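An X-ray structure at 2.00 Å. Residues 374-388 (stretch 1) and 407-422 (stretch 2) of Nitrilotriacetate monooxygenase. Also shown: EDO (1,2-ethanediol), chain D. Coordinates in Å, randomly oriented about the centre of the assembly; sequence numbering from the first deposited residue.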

# COMPACT_ATOMS: atom_id res chain seq x y z
N THR A 374 36.61 -3.78 -10.91
CA THR A 374 36.82 -2.37 -10.60
C THR A 374 35.70 -1.50 -11.13
O THR A 374 35.00 -1.88 -12.10
CB THR A 374 38.11 -1.87 -11.21
OG1 THR A 374 37.98 -1.96 -12.64
CG2 THR A 374 39.33 -2.70 -10.69
N PRO A 375 35.54 -0.30 -10.55
CA PRO A 375 34.53 0.62 -11.09
C PRO A 375 34.63 0.84 -12.60
O PRO A 375 33.61 0.81 -13.28
CB PRO A 375 34.78 1.91 -10.31
CG PRO A 375 35.34 1.44 -8.97
CD PRO A 375 36.10 0.17 -9.27
N GLU A 376 35.83 1.03 -13.13
CA GLU A 376 35.98 1.26 -14.57
C GLU A 376 35.55 0.04 -15.36
O GLU A 376 34.82 0.16 -16.34
CB GLU A 376 37.42 1.62 -14.96
CG GLU A 376 37.91 2.98 -14.54
CD GLU A 376 37.34 4.14 -15.34
OE1 GLU A 376 36.58 3.94 -16.32
OE2 GLU A 376 37.67 5.27 -14.94
N ALA A 377 35.99 -1.15 -14.94
CA ALA A 377 35.64 -2.38 -15.68
C ALA A 377 34.15 -2.64 -15.66
O ALA A 377 33.57 -2.99 -16.68
CB ALA A 377 36.41 -3.61 -15.14
N VAL A 378 33.53 -2.45 -14.49
CA VAL A 378 32.09 -2.68 -14.35
C VAL A 378 31.29 -1.65 -15.17
O VAL A 378 30.29 -1.98 -15.80
CB VAL A 378 31.68 -2.66 -12.83
CG1 VAL A 378 30.16 -2.54 -12.66
CG2 VAL A 378 32.23 -3.93 -12.13
N ALA A 379 31.74 -0.39 -15.14
CA ALA A 379 31.12 0.65 -15.98
C ALA A 379 31.25 0.33 -17.48
O ALA A 379 30.28 0.50 -18.23
CB ALA A 379 31.73 2.05 -15.68
N SER A 380 32.42 -0.16 -17.89
CA SER A 380 32.66 -0.54 -19.27
C SER A 380 31.67 -1.63 -19.74
O SER A 380 31.21 -1.57 -20.87
CB SER A 380 34.11 -1.01 -19.48
OG SER A 380 35.01 0.09 -19.46
N GLU A 381 31.35 -2.58 -18.87
CA GLU A 381 30.41 -3.66 -19.22
C GLU A 381 28.98 -3.12 -19.33
O GLU A 381 28.25 -3.48 -20.25
CB GLU A 381 30.50 -4.78 -18.17
CG GLU A 381 29.59 -5.96 -18.43
CD GLU A 381 29.97 -6.80 -19.64
OE1 GLU A 381 31.00 -6.52 -20.31
OE2 GLU A 381 29.23 -7.77 -19.93
N MET A 382 28.59 -2.24 -18.42
CA MET A 382 27.28 -1.57 -18.52
C MET A 382 27.18 -0.79 -19.81
O MET A 382 26.15 -0.83 -20.49
CB MET A 382 27.01 -0.64 -17.33
CG MET A 382 26.88 -1.39 -16.00
SD MET A 382 26.71 -0.31 -14.56
CE MET A 382 26.92 -1.56 -13.29
N ILE A 383 28.25 -0.06 -20.14
CA ILE A 383 28.30 0.71 -21.39
C ILE A 383 28.18 -0.22 -22.57
O ILE A 383 27.46 0.06 -23.52
CB ILE A 383 29.58 1.55 -21.48
CG1 ILE A 383 29.47 2.77 -20.54
CG2 ILE A 383 29.88 1.94 -22.98
CD1 ILE A 383 30.81 3.47 -20.18
N ARG A 384 28.85 -1.37 -22.50
CA ARG A 384 28.77 -2.35 -23.57
C ARG A 384 27.33 -2.83 -23.79
O ARG A 384 26.85 -2.88 -24.94
CB ARG A 384 29.67 -3.56 -23.27
CG ARG A 384 29.60 -4.65 -24.32
CD ARG A 384 30.63 -5.73 -24.12
NE ARG A 384 30.14 -6.76 -23.22
CZ ARG A 384 29.53 -7.88 -23.58
NH1 ARG A 384 29.30 -8.15 -24.86
NH2 ARG A 384 29.14 -8.75 -22.65
N TRP A 385 26.63 -3.16 -22.70
CA TRP A 385 25.23 -3.62 -22.81
C TRP A 385 24.34 -2.57 -23.47
O TRP A 385 23.48 -2.90 -24.28
CB TRP A 385 24.65 -3.98 -21.43
CG TRP A 385 25.08 -5.33 -20.92
CD1 TRP A 385 26.36 -5.81 -20.88
CD2 TRP A 385 24.25 -6.37 -20.40
NE1 TRP A 385 26.38 -7.08 -20.37
CE2 TRP A 385 25.09 -7.45 -20.07
CE3 TRP A 385 22.87 -6.49 -20.16
CZ2 TRP A 385 24.61 -8.64 -19.51
CZ3 TRP A 385 22.39 -7.68 -19.62
CH2 TRP A 385 23.26 -8.73 -19.29
N VAL A 386 24.57 -1.31 -23.15
CA VAL A 386 23.78 -0.20 -23.71
C VAL A 386 24.19 0.09 -25.17
O VAL A 386 23.33 0.17 -26.05
CB VAL A 386 23.86 1.05 -22.82
CG1 VAL A 386 23.20 2.27 -23.48
CG2 VAL A 386 23.17 0.75 -21.48
N ASP A 387 25.49 0.18 -25.44
CA ASP A 387 25.98 0.39 -26.81
C ASP A 387 25.47 -0.67 -27.78
O ASP A 387 25.16 -0.36 -28.92
CB ASP A 387 27.51 0.31 -26.88
CG ASP A 387 28.20 1.57 -26.42
OD1 ASP A 387 27.55 2.60 -26.15
OD2 ASP A 387 29.44 1.50 -26.36
N GLU A 388 25.41 -1.92 -27.31
CA GLU A 388 25.18 -3.04 -28.21
C GLU A 388 23.74 -3.50 -28.23
O GLU A 388 23.43 -4.52 -28.84
CB GLU A 388 26.15 -4.19 -27.87
CG GLU A 388 27.62 -3.82 -28.03
CD GLU A 388 27.94 -3.27 -29.43
OE1 GLU A 388 27.55 -3.96 -30.38
OE2 GLU A 388 28.57 -2.19 -29.55
N ASP A 407 28.50 1.18 -2.52
CA ASP A 407 29.59 1.01 -3.50
C ASP A 407 29.19 1.50 -4.87
O ASP A 407 29.97 2.17 -5.58
CB ASP A 407 30.01 -0.45 -3.65
CG ASP A 407 30.80 -0.98 -2.45
OD1 ASP A 407 31.16 -0.19 -1.55
OD2 ASP A 407 31.03 -2.21 -2.42
N PHE A 408 27.98 1.11 -5.29
CA PHE A 408 27.55 1.44 -6.63
C PHE A 408 27.42 2.95 -6.81
O PHE A 408 27.94 3.52 -7.77
CB PHE A 408 26.24 0.73 -6.98
CG PHE A 408 25.76 1.03 -8.35
CD1 PHE A 408 24.87 2.07 -8.57
CD2 PHE A 408 26.25 0.31 -9.44
CE1 PHE A 408 24.45 2.39 -9.85
CE2 PHE A 408 25.84 0.63 -10.71
CZ PHE A 408 24.94 1.67 -10.92
N VAL A 409 26.75 3.61 -5.87
CA VAL A 409 26.52 5.06 -6.02
C VAL A 409 27.79 5.87 -5.81
O VAL A 409 27.98 6.88 -6.47
CB VAL A 409 25.36 5.60 -5.10
CG1 VAL A 409 24.05 4.91 -5.45
CG2 VAL A 409 25.67 5.44 -3.64
N ASP A 410 28.66 5.44 -4.91
CA ASP A 410 29.88 6.20 -4.63
C ASP A 410 30.98 5.96 -5.67
O ASP A 410 31.78 6.86 -5.94
CB ASP A 410 30.39 5.89 -3.22
CG ASP A 410 29.49 6.47 -2.12
OD1 ASP A 410 28.54 7.24 -2.40
OD2 ASP A 410 29.72 6.13 -0.96
N HIS A 411 31.01 4.78 -6.27
CA HIS A 411 32.13 4.40 -7.12
C HIS A 411 31.80 4.15 -8.58
O HIS A 411 32.59 4.48 -9.43
CB HIS A 411 32.88 3.23 -6.51
CG HIS A 411 33.39 3.53 -5.15
ND1 HIS A 411 32.85 2.97 -4.01
CD2 HIS A 411 34.30 4.44 -4.73
CE1 HIS A 411 33.46 3.48 -2.94
NE2 HIS A 411 34.34 4.37 -3.36
N VAL A 412 30.64 3.59 -8.89
CA VAL A 412 30.31 3.33 -10.28
C VAL A 412 29.68 4.53 -10.99
O VAL A 412 30.13 4.91 -12.09
CB VAL A 412 29.43 2.08 -10.45
CG1 VAL A 412 29.17 1.85 -11.90
CG2 VAL A 412 30.14 0.86 -9.83
N LEU A 413 28.68 5.16 -10.37
CA LEU A 413 27.99 6.25 -11.05
C LEU A 413 28.91 7.40 -11.47
O LEU A 413 28.76 7.92 -12.55
CB LEU A 413 26.78 6.75 -10.23
CG LEU A 413 25.59 5.76 -10.13
CD1 LEU A 413 24.40 6.34 -9.30
CD2 LEU A 413 25.10 5.32 -11.52
N PRO A 414 29.87 7.81 -10.60
CA PRO A 414 30.79 8.89 -11.00
C PRO A 414 31.68 8.55 -12.19
O PRO A 414 32.00 9.43 -12.97
CB PRO A 414 31.62 9.10 -9.73
CG PRO A 414 30.71 8.67 -8.65
CD PRO A 414 30.06 7.46 -9.19
N VAL A 415 32.08 7.29 -12.33
CA VAL A 415 32.80 6.83 -13.52
C VAL A 415 31.90 6.90 -14.75
O VAL A 415 32.31 7.42 -15.79
CB VAL A 415 33.31 5.37 -13.35
CG1 VAL A 415 33.88 4.82 -14.69
CG2 VAL A 415 34.34 5.30 -12.22
N LEU A 416 30.67 6.44 -14.64
CA LEU A 416 29.74 6.57 -15.77
C LEU A 416 29.51 8.02 -16.18
O LEU A 416 29.51 8.35 -17.38
CB LEU A 416 28.41 5.87 -15.50
CG LEU A 416 28.37 4.35 -15.50
CD1 LEU A 416 26.99 3.87 -15.02
CD2 LEU A 416 28.69 3.82 -16.90
N SER A 417 29.34 8.90 -15.18
CA SER A 417 29.16 10.33 -15.43
C SER A 417 30.38 10.92 -16.16
O SER A 417 30.23 11.64 -17.15
CB SER A 417 28.89 11.13 -14.13
OG SER A 417 27.70 10.73 -13.49
N ALA A 418 31.57 10.58 -15.69
CA ALA A 418 32.80 11.06 -16.33
C ALA A 418 32.93 10.64 -17.79
O ALA A 418 33.53 11.37 -18.59
CB ALA A 418 34.01 10.61 -15.52
N ARG A 419 32.35 9.49 -18.15
CA ARG A 419 32.39 8.97 -19.51
C ARG A 419 31.18 9.35 -20.37
O ARG A 419 31.09 8.92 -21.53
CB ARG A 419 32.56 7.44 -19.48
CG ARG A 419 33.82 7.04 -18.73
CD ARG A 419 33.88 5.55 -18.32
NE ARG A 419 34.04 4.67 -19.46
CZ ARG A 419 34.32 3.37 -19.38
NH1 ARG A 419 34.54 2.77 -18.19
NH2 ARG A 419 34.42 2.67 -20.50
N GLY A 420 30.28 10.18 -19.83
CA GLY A 420 29.12 10.68 -20.61
C GLY A 420 27.95 9.73 -20.69
O GLY A 420 27.06 9.86 -21.56
N TYR A 421 27.92 8.77 -19.76
CA TYR A 421 26.88 7.76 -19.73
C TYR A 421 25.96 7.82 -18.49
O TYR A 421 25.22 6.88 -18.23
CB TYR A 421 27.52 6.38 -19.86
CG TYR A 421 27.89 5.96 -21.28
CD1 TYR A 421 26.98 5.29 -22.07
CD2 TYR A 421 29.15 6.19 -21.79
CE1 TYR A 421 27.32 4.88 -23.37
CE2 TYR A 421 29.50 5.77 -23.08
CZ TYR A 421 28.56 5.12 -23.86
OH TYR A 421 28.87 4.70 -25.13
N PHE A 422 26.00 8.92 -17.73
CA PHE A 422 25.08 9.13 -16.61
C PHE A 422 25.05 10.58 -16.15
O PHE A 422 26.07 11.13 -15.70
CB PHE A 422 25.43 8.24 -15.42
CG PHE A 422 24.43 8.33 -14.27
CD1 PHE A 422 23.18 7.75 -14.38
CD2 PHE A 422 24.76 8.97 -13.09
CE1 PHE A 422 22.26 7.83 -13.33
CE2 PHE A 422 23.84 9.06 -12.04
CZ PHE A 422 22.59 8.48 -12.16
C1 EDO D . 36.94 8.16 -16.86
O1 EDO D . 36.65 7.34 -15.70
C2 EDO D . 37.77 7.46 -17.94
O2 EDO D . 37.30 6.15 -18.27

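Two helices, 375-387 and 407-418, cross at 62° between their N-to-C directions, their axes 8.8 Å apart at closest approach. Ala379 points its CB toward the other helix, and Ala379 CB lies 3.6 Å from Val415 CG1 and 3.7 Å from Leu416 CD2. Nearer the start of the first helix, Pro375 CB rests 3.9 Å from Val415 CG2, and the CA atoms of Pro375 and Val412 come within 5.1 Å.

Three residues cover the most surface: Ile383, Arg419 and Tyr421. Ile383 serves the other two at once. Its CG1 sits over the face of the Tyr421 ring, 3.6 Å from the centroid in a CH-pi contact, while its CD1 lies over one face of the Arg419 guanidinium, 3.5 Å from Arg419 NE. In both flat groups an Ile383 carbon takes a face while a polar atom sits at the edge: Ser380 OG for Arg419, Asp387 OD1 for Tyr421. Tyr421 OH donates to Asp387 OD1 at 2.7 Å, near the ring plane, anchoring the last turn of the first helix. Gly420, with positive phi in a Schellman motif, is the first residue after the second helix to leave helical phi/psi, just before Tyr421.

Arg419 is the polar counterpart. Its NH2 and NH1 both donate to Ser380 OG, at 2.8 and 3.0 Å, and Arg419 NH1 also forms a salt bridge with Glu376 OE1 at 3.0 Å and a weak hydrogen bond to Glu376 O at 3.2 Å. One cation thus gathers a carboxylate, a hydroxyl and a carbonyl from residues about one helical turn apart. A 1,2-ethanediol, probably from the crystallisation liquor, donates its O2 to Glu376 OE1 at 3.0 Å.

Away from these polar contacts, the buried Met382 meets the second helix: its CE meets the edge of the Phe408 ring, 3.6 Å from Phe408 CE2, and its SD lies 4.2 Å from both Val412 CG1 and Leu416 CD1.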